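Local coordinates for Lin2960 protein (Listeria innocua, PDB 3OOP) that probably binds DNA as a dimeric transcription factor of the MarR family, although its regulatory role is not known, at residues A[24-29]-A[117-122]; A[31-36]-A[105-110]; A[37-42]-A[76-81]. All blocks are in the same frame, centred on the assembly; numbering follows the deposited sequence.

Interaction 1. Residues A[24-29]-A[117-122]; sequences LFLMRS and EKMFAG
The backbones of helix segment 24-29 and the end of helix 99-119 come nearest at Phe-25 and Met-119, whose CA atoms lie 8.3 Å apart. The contact is carried by Met-119, a selenomethionine in this crystal, whose side chain extends across to helix 2-29. Its CG lies anti to the backbone N (chi1 -167°), and a bend at chi3 (81°) turns the terminal methyl onto Leu-26. Here CE lies 3.9 Å from CD1 of Leu-26, while SE is 4.0 Å from both CG and CD2 of the same leucine, so the fork of Leu-26 meets selenium and methyl together. The two side chains cross at about a right angle. Phe-25 instead runs past Met-119 in the opposite direction: its CD2 is 4.1 Å from SE. With selenium 5.3 Å from the ring centroid and 67° off the ring normal, this is an oblique Met-aromatic contact. No hydrogen bond crosses between the segments. Phe-25 and Met-119 also pack on Ile-142 of the second subunit, and Leu-26 packs on Arg-5 of that subunit, which makes the cluster part of the dimer interface. Such apolar packing of the first and penultimate helices against a partner subunit fits the helical dimerisation region of MarR-type proteins.

Interaction 2. Residues A[31-36]-A[105-110]; sequences ASYDVT and TTELRD
Leu-108 meets Tyr-33 and Val-35 with separate branches, and this divided grip is the tight half of the contact. Its CD2 lies 3.7 Å from CG of Tyr-33 and 3.8 Å from CB of the same residue, touching the root of the aromatic side chain at an oblique angle to the ring. The other methyl, CD1, approaches the branch point of Val-35, with CB at 3.9 Å and CG1 at 4.0 Å. Leu-108 CG sits beside its own backbone N (chi1 -62°), an orientation from which both methyls reach the loop although the CB bond does not aim straight at it. Leu-108 and Val-35 are both buried, and Trp-40 and Ile-30 add further apolar surface to Leu-108.

The outer half is looser and more polar. An extended Glu-107 side chain brings OE1 to the edge of the Tyr-33 ring, close to its plane and 3.4 Å from CE1. Carboxylate and ring planes stand 89° apart. Because OE1 remains 4.2 Å from OH of Tyr-33, the phenol is not hydrogen-bonded to this carboxylate; the oxygen faces the ring's C-H edge, a placement that is probably mildly favourable electrostatically. Glu-107 is solvent-exposed and Tyr-33 partly so. In all, the loop between helices 2-29 and 37-49, ending in the N-cap residue Thr-36, is packed on long helix 99-119, an arrangement consistent with the junction between the dimerisation helices and the winged-helix lobe of a MarR-type fold.

Interaction 3. Residues A[37-42]-A[76-81]; sequences PEQWSV and LRKELI
NZ of Lys-78 is gripped by three groups: OE1 of Gln-39, the carboxylate oxygen OD2 of Asp-34 in a salt bridge, and a water. The site lies in what is probably the winged helix-turn-helix lobe of a MarR-type fold, joining helix 37-49 to the turn between helix 65-77 and strand 81-84. NZ donates to OE1 of Gln-39 over 3.0 Å; the C=O...donor angle is 122°, with the donor tilted 27° out of the carbonyl plane. That same oxygen accepts from the backbone N of Thr-36, which helps fix the rotation of the amide. The two extended side chains cross at about a right angle, bridging segments whose nearest CA atoms, those of Gln-39 and Leu-80, are 10.4 Å apart. Glu-79, with positive phi (60°), closes the preceding helix in a Schellman motif whose bonds include Glu-79 N to Leu-76 O at 3.0 Å; Lys-78 is the residue just before it. The water completes a small ring with the amide: it accepts from NE2 of Gln-39 at 2.9 Å and from NZ of Lys-78 at 3.2 Å.

In the fold
Interactions 1 and 2 both use helix 99-119, with centres 14 Å apart, but interaction 1 is buried, purely apolar and shared with the second subunit, whereas interaction 2 combines an apolar interior with a carboxylate at its exposed side and touches no other chain. Interaction 3 is partly buried, and its direct link is polar and water-assisted. It lies 10 Å from interaction 2 and 22 Å from interaction 1, measured between centres. Trp-40, on segment 37-42, packs on Met-27 and on Thr-105, Leu-108 and Arg-109, and a salt bridge from Asp-34 to Lys-78 joins interactions 2 and 3. Across the three contacts the direct links go from apolar at the dimer interface to a hydrogen bond and water bridge in the probable DNA-binding lobe.

Interaction 1. Residues A[24-29]-A[117-122]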
loop_
_atom_site.group_PDB
_atom_site.type_symbol
_atom_site.label_atom_id
_atom_site.label_comp_id
_atom_site.label_asym_id
_atom_site.label_seq_id
_atom_site.Cartn_x
_atom_site.Cartn_y
_atom_site.Cartn_z
ATOM N N LEU A 24 -3.451 14.718 1.431
ATOM C CA LEU A 24 -4.538 15.673 1.233
ATOM C C LEU A 24 -4.531 16.783 2.283
ATOM O O LEU A 24 -4.754 17.954 1.949
ATOM C CB LEU A 24 -5.901 14.959 1.198
ATOM C CG LEU A 24 -6.154 14.015 0.012
ATOM C CD1 LEU A 24 -7.434 13.211 0.232
ATOM C CD2 LEU A 24 -6.216 14.784 -1.310
ATOM N N PHE A 25 -4.260 16.421 3.539
ATOM C CA PHE A 25 -4.219 17.378 4.648
ATOM C C PHE A 25 -3.138 18.436 4.449
ATOM O O PHE A 25 -3.386 19.640 4.598
ATOM C CB PHE A 25 -3.975 16.634 5.965
ATOM C CG PHE A 25 -3.973 17.519 7.174
ATOM C CD1 PHE A 25 -5.159 18.040 7.668
ATOM C CD2 PHE A 25 -2.781 17.819 7.836
ATOM C CE1 PHE A 25 -5.168 18.845 8.810
ATOM C CE2 PHE A 25 -2.776 18.617 8.974
ATOM C CZ PHE A 25 -3.977 19.136 9.463
ATOM N N LEU A 26 -1.940 17.984 4.100
ATOM C CA LEU A 26 -0.840 18.904 3.817
ATOM C C LEU A 26 -1.132 19.791 2.624
ATOM O O LEU A 26 -0.777 20.970 2.632
ATOM C CB LEU A 26 0.461 18.143 3.611
ATOM C CG LEU A 26 0.950 17.383 4.848
ATOM C CD1 LEU A 26 2.281 16.723 4.527
ATOM C CD2 LEU A 26 1.088 18.306 6.085
HETATM N N MSE A 27 -1.787 19.245 1.610
HETATM C CA MSE A 27 -2.135 20.062 0.440
HETATM C C MSE A 27 -3.220 21.080 0.769
HETATM O O MSE A 27 -3.169 22.205 0.272
HETATM C CB MSE A 27 -2.469 19.199 -0.781
HETATM C CG MSE A 27 -1.218 18.540 -1.421
HETATM SE SE MSE A 27 0.352 19.733 -1.677
HETATM C CE MSE A 27 1.311 19.533 0.030
ATOM N N ARG A 28 -4.155 20.721 1.650
ATOM C CA ARG A 28 -5.188 21.676 2.112
ATOM C C ARG A 28 -4.601 22.875 2.847
ATOM O O ARG A 28 -5.158 23.980 2.800
ATOM C CB ARG A 28 -6.230 21.000 3.012
ATOM C CG ARG A 28 -7.200 20.142 2.263
ATOM C CD ARG A 28 -8.514 19.951 3.012
ATOM N NE ARG A 28 -8.367 19.218 4.270
ATOM C CZ ARG A 28 -8.194 17.900 4.367
ATOM N NH1 ARG A 28 -8.108 17.147 3.278
ATOM N NH2 ARG A 28 -8.086 17.341 5.563
ATOM N N SER A 29 -3.471 22.657 3.514
ATOM C CA SER A 29 -2.847 23.708 4.316
ATOM C C SER A 29 -2.375 24.868 3.461
ATOM O O SER A 29 -2.301 25.988 3.945
ATOM C CB SER A 29 -1.686 23.150 5.155
ATOM O OG SER A 29 -0.515 22.948 4.393
ATOM N N GLU A 117 3.490 18.953 11.810
ATOM C CA GLU A 117 3.581 18.827 13.274
ATOM C C GLU A 117 2.222 18.467 13.879
ATOM O O GLU A 117 2.147 17.634 14.790
ATOM C CB GLU A 117 4.129 20.108 13.913
ATOM C CG GLU A 117 5.607 20.354 13.620
ATOM C CD GLU A 117 6.091 21.739 14.049
ATOM O OE1 GLU A 117 5.311 22.517 14.654
ATOM O OE2 GLU A 117 7.271 22.048 13.778
ATOM N N LYS A 118 1.154 19.088 13.371
ATOM C CA LYS A 118 -0.206 18.814 13.847
ATOM C C LYS A 118 -0.619 17.378 13.552
ATOM O O LYS A 118 -1.209 16.710 14.390
ATOM C CB LYS A 118 -1.216 19.781 13.230
ATOM C CG LYS A 118 -1.081 21.224 13.683
ATOM C CD LYS A 118 -2.226 22.103 13.149
ATOM C CE LYS A 118 -3.501 21.959 13.987
ATOM N NZ LYS A 118 -4.594 22.891 13.536
HETATM N N MSE A 119 -0.279 16.916 12.356
HETATM C CA MSE A 119 -0.568 15.570 11.894
HETATM C C MSE A 119 0.024 14.509 12.826
HETATM O O MSE A 119 -0.610 13.479 13.097
HETATM C CB MSE A 119 0.064 15.426 10.518
HETATM C CG MSE A 119 -0.325 14.259 9.715
HETATM SE SE MSE A 119 0.014 14.873 7.882
HETATM C CE MSE A 119 1.934 14.587 7.798
ATOM N N PHE A 120 1.248 14.765 13.290
ATOM C CA PHE A 120 1.975 13.819 14.131
ATOM C C PHE A 120 1.893 14.099 15.631
ATOM O O PHE A 120 2.600 13.465 16.414
ATOM C CB PHE A 120 3.431 13.716 13.686
ATOM C CG PHE A 120 3.616 12.948 12.411
ATOM C CD1 PHE A 120 3.532 11.555 12.402
ATOM C CD2 PHE A 120 3.879 13.614 11.214
ATOM C CE1 PHE A 120 3.694 10.836 11.211
ATOM C CE2 PHE A 120 4.053 12.895 10.019
ATOM C CZ PHE A 120 3.965 11.513 10.018
ATOM N N ALA A 121 1.018 15.016 16.030
ATOM C CA ALA A 121 0.808 15.308 17.447
ATOM C C ALA A 121 0.558 14.035 18.267
ATOM O O ALA A 121 -0.323 13.244 17.939
ATOM C CB ALA A 121 -0.341 16.324 17.629
ATOM N N GLY A 122 1.355 13.836 19.317
ATOM C CA GLY A 122 1.212 12.661 20.180
ATOM C C GLY A 122 1.835 11.380 19.651
ATOM O O GLY A 122 1.795 10.346 20.320
#

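Interaction 2. Residues A[31-36]-A[105-110]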
loop_
_atom_site.group_PDB
_atom_site.type_symbol
_atom_site.label_atom_id
_atom_site.label_comp_id
_atom_site.label_asym_id
_atom_site.label_seq_id
_atom_site.Cartn_x
_atom_site.Cartn_y
_atom_site.Cartn_z
ATOM N N ALA A 31 -3.844 25.494 0.331
ATOM C CA ALA A 31 -4.907 25.672 -0.674
ATOM C C ALA A 31 -5.170 27.132 -1.058
ATOM O O ALA A 31 -5.515 27.424 -2.209
ATOM C CB ALA A 31 -6.213 25.003 -0.200
ATOM N N SER A 32 -5.001 28.050 -0.110
ATOM C CA SER A 32 -5.358 29.446 -0.359
ATOM C C SER A 32 -4.241 30.238 -1.036
ATOM O O SER A 32 -4.442 31.387 -1.408
ATOM C CB SER A 32 -5.808 30.148 0.929
ATOM O OG SER A 32 -6.869 29.429 1.528
ATOM N N TYR A 33 -3.074 29.620 -1.206
ATOM C CA TYR A 33 -1.918 30.311 -1.773
ATOM C C TYR A 33 -1.923 30.291 -3.302
ATOM O O TYR A 33 -2.578 29.445 -3.915
ATOM C CB TYR A 33 -0.626 29.725 -1.197
ATOM C CG TYR A 33 -0.468 30.093 0.258
ATOM C CD1 TYR A 33 0.303 31.195 0.631
ATOM C CD2 TYR A 33 -1.123 29.370 1.261
ATOM C CE1 TYR A 33 0.446 31.552 1.965
ATOM C CE2 TYR A 33 -0.994 29.723 2.602
ATOM C CZ TYR A 33 -0.204 30.813 2.941
ATOM O OH TYR A 33 -0.070 31.174 4.263
ATOM N N ASP A 34 -1.198 31.227 -3.910
ATOM C CA ASP A 34 -1.213 31.388 -5.368
ATOM C C ASP A 34 -0.587 30.181 -6.073
ATOM O O ASP A 34 -1.044 29.757 -7.129
ATOM C CB ASP A 34 -0.517 32.692 -5.778
ATOM C CG ASP A 34 -0.381 32.835 -7.288
ATOM O OD1 ASP A 34 -1.396 33.139 -7.947
ATOM O OD2 ASP A 34 0.741 32.645 -7.815
ATOM N N VAL A 35 0.441 29.610 -5.464
ATOM C CA VAL A 35 1.080 28.389 -5.966
ATOM C C VAL A 35 0.184 27.152 -5.766
ATOM O O VAL A 35 -0.215 26.864 -4.635
ATOM C CB VAL A 35 2.463 28.208 -5.273
ATOM C CG1 VAL A 35 3.093 26.879 -5.612
ATOM C CG2 VAL A 35 3.404 29.358 -5.660
ATOM N N THR A 36 -0.124 26.433 -6.858
ATOM C CA THR A 36 -0.920 25.178 -6.835
ATOM C C THR A 36 -0.111 23.937 -6.378
ATOM O O THR A 36 1.116 23.970 -6.407
ATOM C CB THR A 36 -1.525 24.873 -8.222
ATOM O OG1 THR A 36 -0.494 24.436 -9.120
ATOM C CG2 THR A 36 -2.243 26.098 -8.802
ATOM N N THR A 105 8.669 29.943 -1.383
ATOM C CA THR A 105 8.933 28.563 -0.975
ATOM C C THR A 105 9.136 28.482 0.542
ATOM O O THR A 105 8.664 27.550 1.184
ATOM C CB THR A 105 10.122 27.962 -1.753
ATOM O OG1 THR A 105 9.870 28.087 -3.160
ATOM C CG2 THR A 105 10.328 26.489 -1.412
ATOM N N THR A 106 9.830 29.473 1.108
ATOM C CA THR A 106 10.034 29.524 2.564
ATOM C C THR A 106 8.682 29.626 3.286
ATOM O O THR A 106 8.413 28.885 4.234
ATOM C CB THR A 106 10.992 30.667 2.966
ATOM O OG1 THR A 106 12.300 30.352 2.485
ATOM C CG2 THR A 106 11.052 30.856 4.486
ATOM N N GLU A 107 7.825 30.520 2.803
ATOM C CA GLU A 107 6.497 30.720 3.373
ATOM C C GLU A 107 5.674 29.425 3.307
ATOM O O GLU A 107 5.097 29.005 4.317
ATOM C CB GLU A 107 5.798 31.877 2.641
ATOM C CG GLU A 107 4.484 32.369 3.262
ATOM C CD GLU A 107 3.866 33.548 2.510
ATOM O OE1 GLU A 107 2.740 33.955 2.875
ATOM O OE2 GLU A 107 4.498 34.071 1.558
ATOM N N LEU A 108 5.652 28.784 2.136
ATOM C CA LEU A 108 4.915 27.529 1.946
ATOM C C LEU A 108 5.488 26.397 2.790
ATOM O O LEU A 108 4.723 25.659 3.434
ATOM C CB LEU A 108 4.881 27.132 0.465
ATOM C CG LEU A 108 4.180 28.104 -0.482
ATOM C CD1 LEU A 108 4.491 27.767 -1.946
ATOM C CD2 LEU A 108 2.674 28.108 -0.236
ATOM N N ARG A 109 6.815 26.255 2.796
ATOM C CA ARG A 109 7.464 25.207 3.582
ATOM C C ARG A 109 7.088 25.324 5.056
ATOM O O ARG A 109 6.828 24.321 5.709
ATOM C CB ARG A 109 8.984 25.243 3.427
ATOM C CG ARG A 109 9.508 24.578 2.166
ATOM C CD ARG A 109 10.836 23.889 2.424
ATOM N NE ARG A 109 11.553 23.551 1.195
ATOM C CZ ARG A 109 11.392 22.425 0.508
ATOM N NH1 ARG A 109 10.515 21.511 0.911
ATOM N NH2 ARG A 109 12.111 22.211 -0.591
ATOM N N ASP A 110 7.051 26.552 5.563
ATOM C CA ASP A 110 6.719 26.798 6.980
ATOM C C ASP A 110 5.286 26.372 7.311
ATOM O O ASP A 110 5.027 25.777 8.367
ATOM C CB ASP A 110 6.958 28.270 7.353
ATOM C CG ASP A 110 8.444 28.620 7.488
ATOM O OD1 ASP A 110 9.291 27.706 7.620
ATOM O OD2 ASP A 110 8.770 29.828 7.466
#

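Interaction 3. Residues A[37-42]-A[76-81]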
loop_
_atom_site.group_PDB
_atom_site.type_symbol
_atom_site.label_atom_id
_atom_site.label_comp_id
_atom_site.label_asym_id
_atom_site.label_seq_id
_atom_site.Cartn_x
_atom_site.Cartn_y
_atom_site.Cartn_z
ATOM N N PRO A 37 -0.796 22.838 -5.969
ATOM C CA PRO A 37 -0.094 21.615 -5.520
ATOM C C PRO A 37 0.986 21.080 -6.475
ATOM O O PRO A 37 2.085 20.752 -6.023
ATOM C CB PRO A 37 -1.221 20.581 -5.393
ATOM C CG PRO A 37 -2.421 21.361 -5.141
ATOM C CD PRO A 37 -2.249 22.739 -5.732
ATOM N N GLU A 38 0.679 20.993 -7.770
ATOM C CA GLU A 38 1.647 20.490 -8.752
ATOM C C GLU A 38 2.812 21.469 -8.957
ATOM O O GLU A 38 3.953 21.059 -9.175
ATOM C CB GLU A 38 0.965 20.125 -10.087
ATOM C CG GLU A 38 0.462 21.317 -10.903
ATOM C CD GLU A 38 -0.045 20.942 -12.295
ATOM O OE1 GLU A 38 -0.591 21.841 -12.968
ATOM O OE2 GLU A 38 0.091 19.769 -12.713
ATOM N N GLN A 39 2.511 22.767 -8.870
ATOM C CA GLN A 39 3.538 23.802 -8.942
ATOM C C GLN A 39 4.425 23.714 -7.710
ATOM O O GLN A 39 5.633 23.926 -7.793
ATOM C CB GLN A 39 2.900 25.189 -9.060
ATOM C CG GLN A 39 2.290 25.461 -10.427
ATOM C CD GLN A 39 1.313 26.623 -10.412
ATOM O OE1 GLN A 39 1.234 27.378 -9.439
ATOM N NE2 GLN A 39 0.557 26.769 -11.492
ATOM N N TRP A 40 3.820 23.406 -6.570
ATOM C CA TRP A 40 4.569 23.262 -5.328
ATOM C C TRP A 40 5.527 22.084 -5.402
ATOM O O TRP A 40 6.680 22.203 -4.996
ATOM C CB TRP A 40 3.621 23.122 -4.145
ATOM C CG TRP A 40 4.272 22.715 -2.851
ATOM C CD1 TRP A 40 3.982 21.609 -2.116
ATOM C CD2 TRP A 40 5.303 23.412 -2.137
ATOM N NE1 TRP A 40 4.755 21.570 -0.981
ATOM C CE2 TRP A 40 5.586 22.657 -0.973
ATOM C CE3 TRP A 40 6.025 24.589 -2.373
ATOM C CZ2 TRP A 40 6.553 23.048 -0.035
ATOM C CZ3 TRP A 40 6.996 24.976 -1.437
ATOM C CH2 TRP A 40 7.246 24.202 -0.284
ATOM N N SER A 41 5.066 20.962 -5.946
ATOM C CA SER A 41 5.932 19.788 -6.096
ATOM C C SER A 41 7.211 20.150 -6.832
ATOM O O SER A 41 8.313 19.782 -6.403
ATOM C CB SER A 41 5.217 18.661 -6.841
ATOM O OG SER A 41 4.107 18.215 -6.083
ATOM N N VAL A 42 7.061 20.874 -7.935
ATOM C CA VAL A 42 8.207 21.257 -8.749
ATOM C C VAL A 42 9.072 22.296 -8.022
ATOM O O VAL A 42 10.289 22.142 -7.953
ATOM C CB VAL A 42 7.787 21.710 -10.167
ATOM C CG1 VAL A 42 8.976 22.264 -10.920
ATOM C CG2 VAL A 42 7.199 20.524 -10.936
ATOM N N LEU A 76 8.295 30.050 -14.395
ATOM C CA LEU A 76 9.061 31.109 -15.041
ATOM C C LEU A 76 8.213 32.367 -15.235
ATOM O O LEU A 76 8.670 33.477 -14.927
ATOM C CB LEU A 76 9.639 30.627 -16.379
ATOM C CG LEU A 76 10.858 29.698 -16.302
ATOM C CD1 LEU A 76 11.109 29.055 -17.646
ATOM C CD2 LEU A 76 12.113 30.430 -15.805
ATOM N N ARG A 77 6.981 32.189 -15.707
ATOM C CA ARG A 77 6.079 33.316 -15.910
ATOM C C ARG A 77 5.721 34.000 -14.587
ATOM O O ARG A 77 5.594 35.224 -14.542
ATOM C CB ARG A 77 4.828 32.879 -16.670
ATOM C CG ARG A 77 4.192 33.984 -17.487
ATOM C CD ARG A 77 3.289 33.420 -18.570
ATOM N NE ARG A 77 2.233 32.567 -18.031
ATOM C CZ ARG A 77 2.194 31.246 -18.169
ATOM N NH1 ARG A 77 1.185 30.556 -17.648
ATOM N NH2 ARG A 77 3.163 30.614 -18.826
ATOM N N LYS A 78 5.590 33.216 -13.514
ATOM C CA LYS A 78 5.338 33.748 -12.168
ATOM C C LYS A 78 6.592 34.365 -11.539
ATOM O O LYS A 78 6.527 34.888 -10.422
ATOM C CB LYS A 78 4.750 32.679 -11.237
ATOM C CG LYS A 78 3.344 32.199 -11.625
ATOM C CD LYS A 78 2.734 31.259 -10.593
ATOM C CE LYS A 78 1.235 31.081 -10.838
ATOM N NZ LYS A 78 0.538 30.311 -9.752
ATOM N N GLU A 79 7.715 34.289 -12.256
ATOM C CA GLU A 79 9.009 34.837 -11.826
ATOM C C GLU A 79 9.505 34.224 -10.519
ATOM O O GLU A 79 10.129 34.904 -9.702
ATOM C CB GLU A 79 8.952 36.363 -11.716
ATOM C CG GLU A 79 8.162 37.026 -12.844
ATOM C CD GLU A 79 8.234 38.535 -12.800
ATOM O OE1 GLU A 79 7.301 39.161 -12.263
ATOM O OE2 GLU A 79 9.229 39.093 -13.299
ATOM N N LEU A 80 9.233 32.932 -10.340
ATOM C CA LEU A 80 9.622 32.213 -9.120
ATOM C C LEU A 80 10.916 31.440 -9.340
ATOM O O LEU A 80 11.624 31.104 -8.390
ATOM C CB LEU A 80 8.493 31.271 -8.658
ATOM C CG LEU A 80 7.167 31.984 -8.335
ATOM C CD1 LEU A 80 6.020 30.995 -8.061
ATOM C CD2 LEU A 80 7.348 32.964 -7.182
ATOM N N ILE A 81 11.226 31.161 -10.596
ATOM C CA ILE A 81 12.447 30.431 -10.929
ATOM C C ILE A 81 13.138 31.093 -12.117
ATOM O O ILE A 81 12.544 31.927 -12.813
ATOM C CB ILE A 81 12.178 28.923 -11.227
ATOM C CG1 ILE A 81 11.306 28.759 -12.485
ATOM C CG2 ILE A 81 11.561 28.227 -9.986
ATOM C CD1 ILE A 81 11.170 27.294 -12.975
HETATM O O HOH W 1 -1.384 28.898 -11.828
#